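Local coordinates for ribonucleoside-diphosphate reductase, alpha chain (PDB 6DQX), which is the catalytic subunit of a class Id ribonucleotide reductase and probably reduces ribonucleoside diphosphates to the deoxynucleotides needed for DNA synthesis, at residues 75-85 with 302-312; 338-346 with 396-404. All blocks are in the same frame, centred on the assembly; numbering follows the deposited sequence.

In the fold
From the N terminus, helix 72-82 leads through a tight turn into strand 85-87, which pairs antiparallel with strand 288-296. Interaction 1 closes a loop of 216 residues when the chain, having left strand 288-296, passes through helix 300-303 and starts helix 308-327 against residues 75-85. Helix 334-343 follows next and carries the first half of interaction 2. The chain then runs through strand 347-351 and the long helix 367-395 before residues 396-404 come back to residues 338-346, a much shorter closure. The two contacts neither nest nor cross: they follow in series, their centres about 26 Å apart. F85 and L312 of interaction 1 and helix 334-343 of interaction 2 pack on strand 288-296.

Interaction 1 of 2, residues 75-85 with 302-312; sequences KFYHYMARGYF and EWKDTEAPEVL
Y79 lays its ring flat on A308, and Y84 and F85 continue the packing where helix 72-82 packs on the start of helix 308-327, a helix of the ribonucleotide reductase barrel domain. The axes of segments 75-82 and 308-312 come within 10.2 Å and are inclined at 117°. A308 CB stands almost on the normal of the Y79 ring, 3.7 Å from its centroid, while V311 CG2 meets the ring edge. After the Schellman motif at G83, the Y84 ring is sandwiched: R82 CB lies over one face and W303 CD1 over the other. The Y84 and W303 rings are steeply inclined to each other, and W303 NE1 is hydrogen-bonded to N296, at the end of strand 288-296. F85 is similarly enclosed, with Y79 CB over one face and L312 CD1 centred over the opposite one, 3.8 Å from the centroid. V311, its CG1 anti to the backbone N (chi1 163°), brings that methyl to the edges of both F76 and F85. At the periphery K75 bends at its last two torsions, placing NZ 3.0 Å from Y79 OH, to which it donates, and in a long salt bridge with E307. E302 OE1 receives the hydroxyl of Y84 on its anti lone pair, with Y84 OH to E302 OE1 at 2.9 Å; a water joins the same carboxylate oxygen to R82 NH2.

Interaction 2 of 2, residues 338-346 with 396-404; sequences RFATRHRAL and GEPEILKGY
P398 opens the contact by setting its ring against the end of helix 334-343: its CB lies 3.4 Å from R342 O, and its CB and CG touch CG of R344. At E399 the chain enters a short 3-10 turn. E399 N reaches T341 O through a water, while its extended side chain runs out to R342. There R342 NH2 donates to E399 OE2 at 2.9 Å in the guanidinium plane, but arrives from above the carboxylate, whose plane is turned 76° away; the bond from NE to the same oxygen is weak. A bend at chi3 (76°) turns the R342 guanidinium toward this oxygen, and NH1 forms a salt bridge with E286. I400 follows, its N donating to R342 O at 3.1 Å. CD1 of I400 lies over one face of that guanidinium, with R338 NH2 over the other, and I400 CG1 rests on the H343 ring, 4.0 Å from its centroid. F339 lies over the opposite H343 face, and H343 is itself held by ND1 bonding to F339 O. I400 and L401 also lean on V261 of helix 260-264, so this turn is wedged between helices 260-264 and 334-343, the latter packing through A340 on helix 308-327 and strand 288-296.

Interaction 1 of 2, residues 75-85 with 302-312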
loop_
_atom_site.group_PDB
_atom_site.type_symbol
_atom_site.label_atom_id
_atom_site.label_comp_id
_atom_site.label_asym_id
_atom_site.label_seq_id
_atom_site.Cartn_x
_atom_site.Cartn_y
_atom_site.Cartn_z
ATOM N N LYS A 75 44.850 -0.162 -9.525
ATOM C CA LYS A 75 44.516 1.089 -10.247
ATOM C C LYS A 75 43.370 1.808 -9.569
ATOM O O LYS A 75 43.478 2.987 -9.257
ATOM C CB LYS A 75 44.169 0.827 -11.703
ATOM C CG LYS A 75 45.371 0.812 -12.626
ATOM C CD LYS A 75 44.975 0.842 -14.101
ATOM C CE LYS A 75 44.429 2.198 -14.549
ATOM N NZ LYS A 75 45.454 3.278 -14.723
ATOM N N PHE A 76 42.277 1.075 -9.314
ATOM C CA PHE A 76 41.142 1.663 -8.603
ATOM C C PHE A 76 41.549 2.188 -7.222
ATOM O O PHE A 76 41.186 3.303 -6.837
ATOM C CB PHE A 76 40.022 0.626 -8.507
ATOM C CG PHE A 76 38.783 1.127 -7.837
ATOM C CD1 PHE A 76 38.629 0.998 -6.469
ATOM C CD2 PHE A 76 37.726 1.633 -8.587
ATOM C CE1 PHE A 76 37.477 1.441 -5.837
ATOM C CE2 PHE A 76 36.565 2.061 -7.967
ATOM C CZ PHE A 76 36.434 1.952 -6.595
ATOM N N TYR A 77 42.328 1.396 -6.480
ATOM C CA TYR A 77 42.799 1.799 -5.155
ATOM C C TYR A 77 43.650 3.075 -5.217
ATOM O O TYR A 77 43.450 4.003 -4.415
ATOM C CB TYR A 77 43.577 0.648 -4.492
ATOM C CG TYR A 77 43.901 0.875 -3.028
ATOM C CD1 TYR A 77 42.960 0.594 -2.033
ATOM C CD2 TYR A 77 45.141 1.361 -2.634
ATOM C CE1 TYR A 77 43.259 0.792 -0.693
ATOM C CE2 TYR A 77 45.445 1.566 -1.290
ATOM C CZ TYR A 77 44.494 1.272 -0.326
ATOM O OH TYR A 77 44.777 1.460 1.006
ATOM N N HIS A 78 44.536 3.153 -6.211
ATOM C CA HIS A 78 45.374 4.339 -6.412
ATOM C C HIS A 78 44.546 5.589 -6.619
ATOM O O HIS A 78 44.764 6.620 -5.967
ATOM C CB HIS A 78 46.372 4.165 -7.578
ATOM C CG HIS A 78 47.157 5.409 -7.876
ATOM N ND1 HIS A 78 48.086 5.929 -7.000
ATOM C CD2 HIS A 78 47.127 6.255 -8.936
ATOM C CE1 HIS A 78 48.592 7.043 -7.507
ATOM N NE2 HIS A 78 48.024 7.262 -8.680
ATOM N N TYR A 79 43.571 5.508 -7.518
ATOM C CA TYR A 79 42.720 6.654 -7.747
ATOM C C TYR A 79 41.891 7.049 -6.527
ATOM O O TYR A 79 41.746 8.267 -6.238
ATOM C CB TYR A 79 41.866 6.442 -8.996
ATOM C CG TYR A 79 42.667 6.340 -10.284
ATOM C CD1 TYR A 79 43.790 7.157 -10.526
ATOM C CD2 TYR A 79 42.285 5.451 -11.287
ATOM C CE1 TYR A 79 44.501 7.073 -11.720
ATOM C CE2 TYR A 79 42.990 5.357 -12.475
ATOM C CZ TYR A 79 44.089 6.159 -12.693
ATOM O OH TYR A 79 44.766 6.062 -13.889
ATOM N N MET A 80 41.402 6.058 -5.774
ATOM C CA MET A 80 40.791 6.349 -4.476
ATOM C C MET A 80 41.754 7.092 -3.566
ATOM O O MET A 80 41.384 8.104 -2.918
ATOM C CB MET A 80 40.278 5.067 -3.784
ATOM C CG MET A 80 39.073 4.421 -4.451
ATOM S SD MET A 80 37.545 5.350 -4.235
ATOM C CE MET A 80 37.188 4.972 -2.519
ATOM N N ALA A 81 42.974 6.561 -3.473
ATOM C CA ALA A 81 44.048 7.159 -2.648
ATOM C C ALA A 81 44.349 8.621 -2.986
ATOM O O ALA A 81 44.564 9.432 -2.091
ATOM C CB ALA A 81 45.322 6.307 -2.731
ATOM N N ARG A 82 44.309 8.972 -4.277
ATOM C CA ARG A 82 44.564 10.345 -4.702
ATOM C C ARG A 82 43.380 11.295 -4.541
ATOM O O ARG A 82 43.541 12.496 -4.764
ATOM C CB ARG A 82 45.059 10.373 -6.151
ATOM C CG ARG A 82 46.326 9.564 -6.434
ATOM C CD ARG A 82 47.413 9.719 -5.368
ATOM N NE ARG A 82 47.911 11.075 -5.324
ATOM C CZ ARG A 82 48.470 11.674 -4.274
ATOM N NH1 ARG A 82 48.614 11.048 -3.100
ATOM N NH2 ARG A 82 48.866 12.933 -4.398
ATOM N N GLY A 83 42.201 10.775 -4.162
ATOM C CA GLY A 83 41.030 11.616 -3.933
ATOM C C GLY A 83 40.256 11.930 -5.220
ATOM O O GLY A 83 39.517 12.907 -5.263
ATOM N N TYR A 84 40.418 11.098 -6.254
ATOM C CA TYR A 84 39.765 11.358 -7.550
ATOM C C TYR A 84 38.322 10.889 -7.629
ATOM O O TYR A 84 37.607 11.369 -8.511
ATOM C CB TYR A 84 40.513 10.668 -8.690
ATOM C CG TYR A 84 41.958 11.085 -8.890
ATOM C CD1 TYR A 84 42.478 12.251 -8.327
ATOM C CD2 TYR A 84 42.787 10.322 -9.683
ATOM C CE1 TYR A 84 43.793 12.618 -8.533
ATOM C CE2 TYR A 84 44.109 10.693 -9.911
ATOM C CZ TYR A 84 44.601 11.834 -9.332
ATOM O OH TYR A 84 45.922 12.195 -9.555
ATOM N N PHE A 85 37.939 9.924 -6.783
ATOM C CA PHE A 85 36.634 9.208 -6.828
ATOM C C PHE A 85 35.834 9.396 -5.575
ATOM O O PHE A 85 36.343 9.192 -4.478
ATOM C CB PHE A 85 36.809 7.672 -6.871
ATOM C CG PHE A 85 37.412 7.129 -8.113
ATOM C CD1 PHE A 85 37.525 7.875 -9.277
ATOM C CD2 PHE A 85 37.839 5.803 -8.130
ATOM C CE1 PHE A 85 38.091 7.325 -10.397
ATOM C CE2 PHE A 85 38.398 5.247 -9.259
ATOM C CZ PHE A 85 38.528 6.017 -10.400
ATOM N N GLU A 302 45.065 17.014 -12.627
ATOM C CA GLU A 302 45.784 15.780 -12.365
ATOM C C GLU A 302 45.304 14.587 -13.159
ATOM O O GLU A 302 46.135 13.843 -13.673
ATOM C CB GLU A 302 45.772 15.387 -10.878
ATOM C CG GLU A 302 46.407 16.410 -9.969
ATOM C CD GLU A 302 46.495 15.970 -8.517
ATOM O OE1 GLU A 302 46.382 14.760 -8.222
ATOM O OE2 GLU A 302 46.711 16.858 -7.659
ATOM N N TRP A 303 43.990 14.342 -13.214
ATOM C CA TRP A 303 43.491 13.092 -13.816
ATOM C C TRP A 303 42.988 13.186 -15.252
ATOM O O TRP A 303 42.730 12.144 -15.840
ATOM C CB TRP A 303 42.434 12.375 -12.926
ATOM C CG TRP A 303 41.243 13.196 -12.533
ATOM C CD1 TRP A 303 41.013 13.734 -11.315
ATOM C CD2 TRP A 303 40.101 13.547 -13.345
ATOM N NE1 TRP A 303 39.826 14.415 -11.306
ATOM C CE2 TRP A 303 39.245 14.318 -12.540
ATOM C CE3 TRP A 303 39.725 13.282 -14.666
ATOM C CZ2 TRP A 303 38.030 14.824 -13.004
ATOM C CZ3 TRP A 303 38.508 13.771 -15.123
ATOM C CH2 TRP A 303 37.687 14.551 -14.293
ATOM N N LYS A 304 42.946 14.383 -15.843
ATOM C CA LYS A 304 42.344 14.560 -17.188
ATOM C C LYS A 304 42.959 13.665 -18.287
ATOM O O LYS A 304 42.248 13.265 -19.209
ATOM C CB LYS A 304 42.356 16.019 -17.631
ATOM C CG LYS A 304 43.758 16.616 -17.695
ATOM C CD LYS A 304 43.769 18.094 -18.026
ATOM C CE LYS A 304 45.200 18.611 -18.026
ATOM N NZ LYS A 304 45.212 20.089 -17.882
ATOM N N ASP A 305 44.254 13.362 -18.188
ATOM C CA ASP A 305 44.935 12.480 -19.168
ATOM C C ASP A 305 45.342 11.135 -18.555
ATOM O O ASP A 305 46.316 10.507 -18.988
ATOM C CB ASP A 305 46.157 13.205 -19.781
ATOM C CG ASP A 305 45.777 14.484 -20.512
ATOM O OD1 ASP A 305 44.850 14.464 -21.364
ATOM O OD2 ASP A 305 46.412 15.527 -20.266
ATOM N N THR A 306 44.609 10.696 -17.529
ATOM C CA THR A 306 44.768 9.381 -16.953
ATOM C C THR A 306 43.574 8.549 -17.353
ATOM O O THR A 306 42.617 9.056 -17.959
ATOM C CB THR A 306 44.853 9.413 -15.405
ATOM O OG1 THR A 306 43.580 9.747 -14.837
ATOM C CG2 THR A 306 45.920 10.420 -14.919
ATOM N N GLU A 307 43.617 7.282 -16.968
ATOM C CA GLU A 307 42.470 6.384 -17.122
ATOM C C GLU A 307 41.489 6.413 -15.947
ATOM O O GLU A 307 40.630 5.530 -15.853
ATOM C CB GLU A 307 42.940 4.946 -17.347
ATOM C CG GLU A 307 43.675 4.762 -18.654
ATOM C CD GLU A 307 44.043 3.307 -18.914
ATOM O OE1 GLU A 307 44.000 2.473 -17.963
ATOM O OE2 GLU A 307 44.395 3.004 -20.072
ATOM N N ALA A 308 41.518 7.442 -15.106
ATOM C CA ALA A 308 40.617 7.433 -13.936
ATOM C C ALA A 308 39.108 7.394 -14.298
ATOM O O ALA A 308 38.374 6.559 -13.755
ATOM C CB ALA A 308 40.926 8.579 -12.973
ATOM N N PRO A 309 38.641 8.242 -15.230
ATOM C CA PRO A 309 37.211 8.158 -15.603
ATOM C C PRO A 309 36.823 6.831 -16.211
ATOM O O PRO A 309 35.742 6.307 -15.917
ATOM C CB PRO A 309 37.031 9.290 -16.602
ATOM C CG PRO A 309 38.134 10.223 -16.299
ATOM C CD PRO A 309 39.292 9.358 -15.924
ATOM N N GLU A 310 37.726 6.237 -16.990
ATOM C CA GLU A 310 37.479 4.922 -17.556
ATOM C C GLU A 310 37.392 3.840 -16.493
ATOM O O GLU A 310 36.515 2.956 -16.551
ATOM C CB GLU A 310 38.577 4.575 -18.557
ATOM C CG GLU A 310 38.547 5.476 -19.778
ATOM C CD GLU A 310 39.422 6.701 -19.687
ATOM O OE1 GLU A 310 39.616 7.286 -18.592
ATOM O OE2 GLU A 310 39.888 7.141 -20.776
ATOM N N VAL A 311 38.297 3.912 -15.516
ATOM C CA VAL A 311 38.287 2.955 -14.399
ATOM C C VAL A 311 36.987 3.064 -13.625
ATOM O O VAL A 311 36.397 2.027 -13.270
ATOM C CB VAL A 311 39.550 3.115 -13.503
ATOM C CG1 VAL A 311 39.400 2.447 -12.142
ATOM C CG2 VAL A 311 40.749 2.521 -14.249
ATOM N N LEU A 312 36.527 4.297 -13.390
ATOM C CA LEU A 312 35.271 4.484 -12.665
ATOM C C LEU A 312 34.061 3.949 -13.482
ATOM O O LEU A 312 33.144 3.343 -12.920
ATOM C CB LEU A 312 35.098 5.947 -12.235
ATOM C CG LEU A 312 34.019 6.173 -11.170
ATOM C CD1 LEU A 312 34.353 5.462 -9.851
ATOM C CD2 LEU A 312 33.822 7.664 -10.920
HETATM O O HOH W 1 48.406 13.188 -7.250
#

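Interaction 2 of 2, residues 338-346 with 396-404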
loop_
_atom_site.group_PDB
_atom_site.type_symbol
_atom_site.label_atom_id
_atom_site.label_comp_id
_atom_site.label_asym_id
_atom_site.label_seq_id
_atom_site.Cartn_x
_atom_site.Cartn_y
_atom_site.Cartn_z
ATOM N N ARG A 338 14.770 -6.567 -15.236
ATOM C CA ARG A 338 14.645 -6.539 -16.682
ATOM C C ARG A 338 15.343 -5.291 -17.255
ATOM O O ARG A 338 16.167 -5.385 -18.178
ATOM C CB ARG A 338 13.178 -6.560 -17.110
ATOM C CG ARG A 338 12.987 -6.499 -18.612
ATOM C CD ARG A 338 11.549 -6.738 -18.993
ATOM N NE ARG A 338 11.308 -6.420 -20.392
ATOM C CZ ARG A 338 11.622 -7.196 -21.436
ATOM N NH1 ARG A 338 12.227 -8.361 -21.294
ATOM N NH2 ARG A 338 11.327 -6.774 -22.651
ATOM N N PHE A 339 15.029 -4.135 -16.694
ATOM C CA PHE A 339 15.658 -2.903 -17.158
ATOM C C PHE A 339 17.160 -2.943 -17.090
ATOM O O PHE A 339 17.831 -2.638 -18.082
ATOM C CB PHE A 339 15.163 -1.662 -16.375
ATOM C CG PHE A 339 15.780 -0.381 -16.868
ATOM C CD1 PHE A 339 17.012 0.027 -16.398
ATOM C CD2 PHE A 339 15.128 0.389 -17.819
ATOM C CE1 PHE A 339 17.594 1.214 -16.829
ATOM C CE2 PHE A 339 15.703 1.566 -18.289
ATOM C CZ PHE A 339 16.933 1.973 -17.797
ATOM N N ALA A 340 17.697 -3.282 -15.927
ATOM C CA ALA A 340 19.137 -3.344 -15.744
ATOM C C ALA A 340 19.788 -4.316 -16.735
ATOM O O ALA A 340 20.769 -3.959 -17.374
ATOM C CB ALA A 340 19.514 -3.741 -14.345
ATOM N N THR A 341 19.213 -5.501 -16.865
ATOM C CA THR A 341 19.707 -6.514 -17.828
ATOM C C THR A 341 19.789 -5.973 -19.273
ATOM O O THR A 341 20.779 -6.196 -19.979
ATOM C CB THR A 341 18.830 -7.768 -17.801
ATOM O OG1 THR A 341 18.870 -8.291 -16.469
ATOM C CG2 THR A 341 19.363 -8.832 -18.818
ATOM N N ARG A 342 18.747 -5.279 -19.718
ATOM C CA ARG A 342 18.671 -4.864 -21.100
ATOM C C ARG A 342 19.371 -3.549 -21.435
ATOM O O ARG A 342 19.791 -3.361 -22.576
ATOM C CB ARG A 342 17.223 -4.823 -21.537
ATOM C CG ARG A 342 16.545 -6.164 -21.353
ATOM C CD ARG A 342 15.066 -6.063 -21.592
ATOM N NE ARG A 342 14.698 -5.978 -22.992
ATOM C CZ ARG A 342 14.015 -4.994 -23.585
ATOM N NH1 ARG A 342 13.588 -3.910 -22.953
ATOM N NH2 ARG A 342 13.729 -5.126 -24.864
ATOM N N HIS A 343 19.464 -2.640 -20.452
ATOM C CA HIS A 343 19.968 -1.272 -20.651
ATOM C C HIS A 343 21.370 -1.047 -20.102
ATOM O O HIS A 343 22.161 -0.334 -20.714
ATOM C CB HIS A 343 19.046 -0.253 -19.944
ATOM C CG HIS A 343 17.709 -0.092 -20.594
ATOM N ND1 HIS A 343 16.677 -1.005 -20.474
ATOM C CD2 HIS A 343 17.235 0.911 -21.350
ATOM C CE1 HIS A 343 15.631 -0.563 -21.160
ATOM N NE2 HIS A 343 15.949 0.597 -21.705
ATOM N N ARG A 344 21.646 -1.586 -18.919
ATOM C CA ARG A 344 22.874 -1.322 -18.185
ATOM C C ARG A 344 23.172 0.185 -18.053
ATOM O O ARG A 344 24.310 0.629 -18.227
ATOM C CB ARG A 344 24.046 -2.068 -18.841
ATOM C CG ARG A 344 23.839 -3.568 -18.979
ATOM C CD ARG A 344 25.134 -4.283 -19.380
ATOM N NE ARG A 344 26.045 -4.272 -18.241
ATOM C CZ ARG A 344 26.061 -5.165 -17.246
ATOM N NH1 ARG A 344 25.279 -6.236 -17.254
ATOM N NH2 ARG A 344 26.899 -5.005 -16.234
ATOM N N ALA A 345 22.142 0.987 -17.774
ATOM C CA ALA A 345 22.343 2.436 -17.658
ATOM C C ALA A 345 23.239 2.798 -16.476
ATOM O O ALA A 345 23.084 2.237 -15.388
ATOM C CB ALA A 345 21.008 3.154 -17.537
ATOM N N LEU A 346 24.215 3.690 -16.710
ATOM C CA LEU A 346 25.072 4.231 -15.664
ATOM C C LEU A 346 24.908 5.762 -15.523
ATOM O O LEU A 346 24.486 6.475 -16.463
ATOM C CB LEU A 346 26.552 3.932 -15.943
ATOM C CG LEU A 346 26.903 2.480 -16.360
ATOM C CD1 LEU A 346 28.389 2.380 -16.666
ATOM C CD2 LEU A 346 26.474 1.501 -15.271
ATOM N N GLY A 396 30.248 -7.870 -24.120
ATOM C CA GLY A 396 29.047 -7.911 -24.974
ATOM C C GLY A 396 28.111 -6.714 -24.769
ATOM O O GLY A 396 28.187 -6.010 -23.740
ATOM N N GLU A 397 27.255 -6.484 -25.770
ATOM C CA GLU A 397 26.228 -5.438 -25.742
ATOM C C GLU A 397 24.999 -6.046 -25.090
ATOM O O GLU A 397 24.623 -7.186 -25.381
ATOM C CB GLU A 397 25.865 -4.964 -27.163
ATOM C CG GLU A 397 27.013 -4.363 -27.952
ATOM C CD GLU A 397 26.785 -4.339 -29.456
ATOM O OE1 GLU A 397 26.127 -5.251 -30.003
ATOM O OE2 GLU A 397 27.274 -3.393 -30.112
ATOM N N PRO A 398 24.342 -5.293 -24.203
ATOM C CA PRO A 398 23.075 -5.809 -23.713
ATOM C C PRO A 398 21.993 -5.674 -24.811
ATOM O O PRO A 398 22.201 -4.994 -25.819
ATOM C CB PRO A 398 22.779 -4.900 -22.505
ATOM C CG PRO A 398 23.416 -3.609 -22.873
ATOM C CD PRO A 398 24.655 -3.956 -23.664
ATOM N N GLU A 399 20.846 -6.285 -24.584
ATOM C CA GLU A 399 19.799 -6.426 -25.622
ATOM C C GLU A 399 19.383 -5.123 -26.305
ATOM O O GLU A 399 19.246 -5.092 -27.509
ATOM C CB GLU A 399 18.574 -7.138 -25.020
ATOM C CG GLU A 399 17.415 -7.414 -25.980
ATOM C CD GLU A 399 16.170 -7.928 -25.267
ATOM O OE1 GLU A 399 16.305 -8.658 -24.263
ATOM O OE2 GLU A 399 15.043 -7.591 -25.711
ATOM N N ILE A 400 19.169 -4.045 -25.533
ATOM C CA ILE A 400 18.745 -2.773 -26.100
ATOM C C ILE A 400 19.803 -2.166 -27.022
ATOM O O ILE A 400 19.481 -1.455 -27.955
ATOM C CB ILE A 400 18.356 -1.781 -24.934
ATOM C CG1 ILE A 400 16.959 -2.129 -24.418
ATOM C CG2 ILE A 400 18.462 -0.325 -25.309
ATOM C CD1 ILE A 400 15.844 -2.155 -25.462
ATOM N N LEU A 401 21.068 -2.461 -26.768
ATOM C CA LEU A 401 22.168 -1.921 -27.533
ATOM C C LEU A 401 22.795 -2.869 -28.579
ATOM O O LEU A 401 23.888 -2.586 -29.066
ATOM C CB LEU A 401 23.258 -1.453 -26.564
ATOM C CG LEU A 401 22.881 -0.217 -25.737
ATOM C CD1 LEU A 401 23.827 -0.067 -24.550
ATOM C CD2 LEU A 401 22.873 1.009 -26.613
ATOM N N LYS A 402 22.137 -3.980 -28.912
ATOM C CA LYS A 402 22.679 -4.872 -29.955
ATOM C C LYS A 402 22.904 -4.049 -31.222
ATOM O O LYS A 402 21.971 -3.411 -31.732
ATOM C CB LYS A 402 21.737 -6.043 -30.220
ATOM C CG LYS A 402 22.299 -7.083 -31.175
ATOM C CD LYS A 402 21.418 -8.325 -31.181
ATOM C CE LYS A 402 21.624 -9.156 -32.434
ATOM N NZ LYS A 402 20.521 -10.136 -32.544
ATOM N N GLY A 403 24.152 -4.033 -31.695
ATOM C CA GLY A 403 24.548 -3.296 -32.900
ATOM C C GLY A 403 24.901 -1.838 -32.700
ATOM O O GLY A 403 25.286 -1.165 -33.656
ATOM N N TYR A 404 24.746 -1.332 -31.470
ATOM C CA TYR A 404 25.027 0.046 -31.146
ATOM C C TYR A 404 26.463 0.336 -30.714
ATOM O O TYR A 404 26.855 1.486 -30.770
ATOM C CB TYR A 404 24.048 0.604 -30.094
ATOM C CG TYR A 404 22.687 0.938 -30.684
ATOM C CD1 TYR A 404 21.717 -0.042 -30.851
ATOM C CD2 TYR A 404 22.377 2.225 -31.060
ATOM C CE1 TYR A 404 20.474 0.265 -31.393
ATOM C CE2 TYR A 404 21.132 2.546 -31.603
ATOM C CZ TYR A 404 20.184 1.563 -31.752
ATOM O OH TYR A 404 18.943 1.838 -32.281
HETATM O O HOH W 2 20.753 -7.864 -22.116
#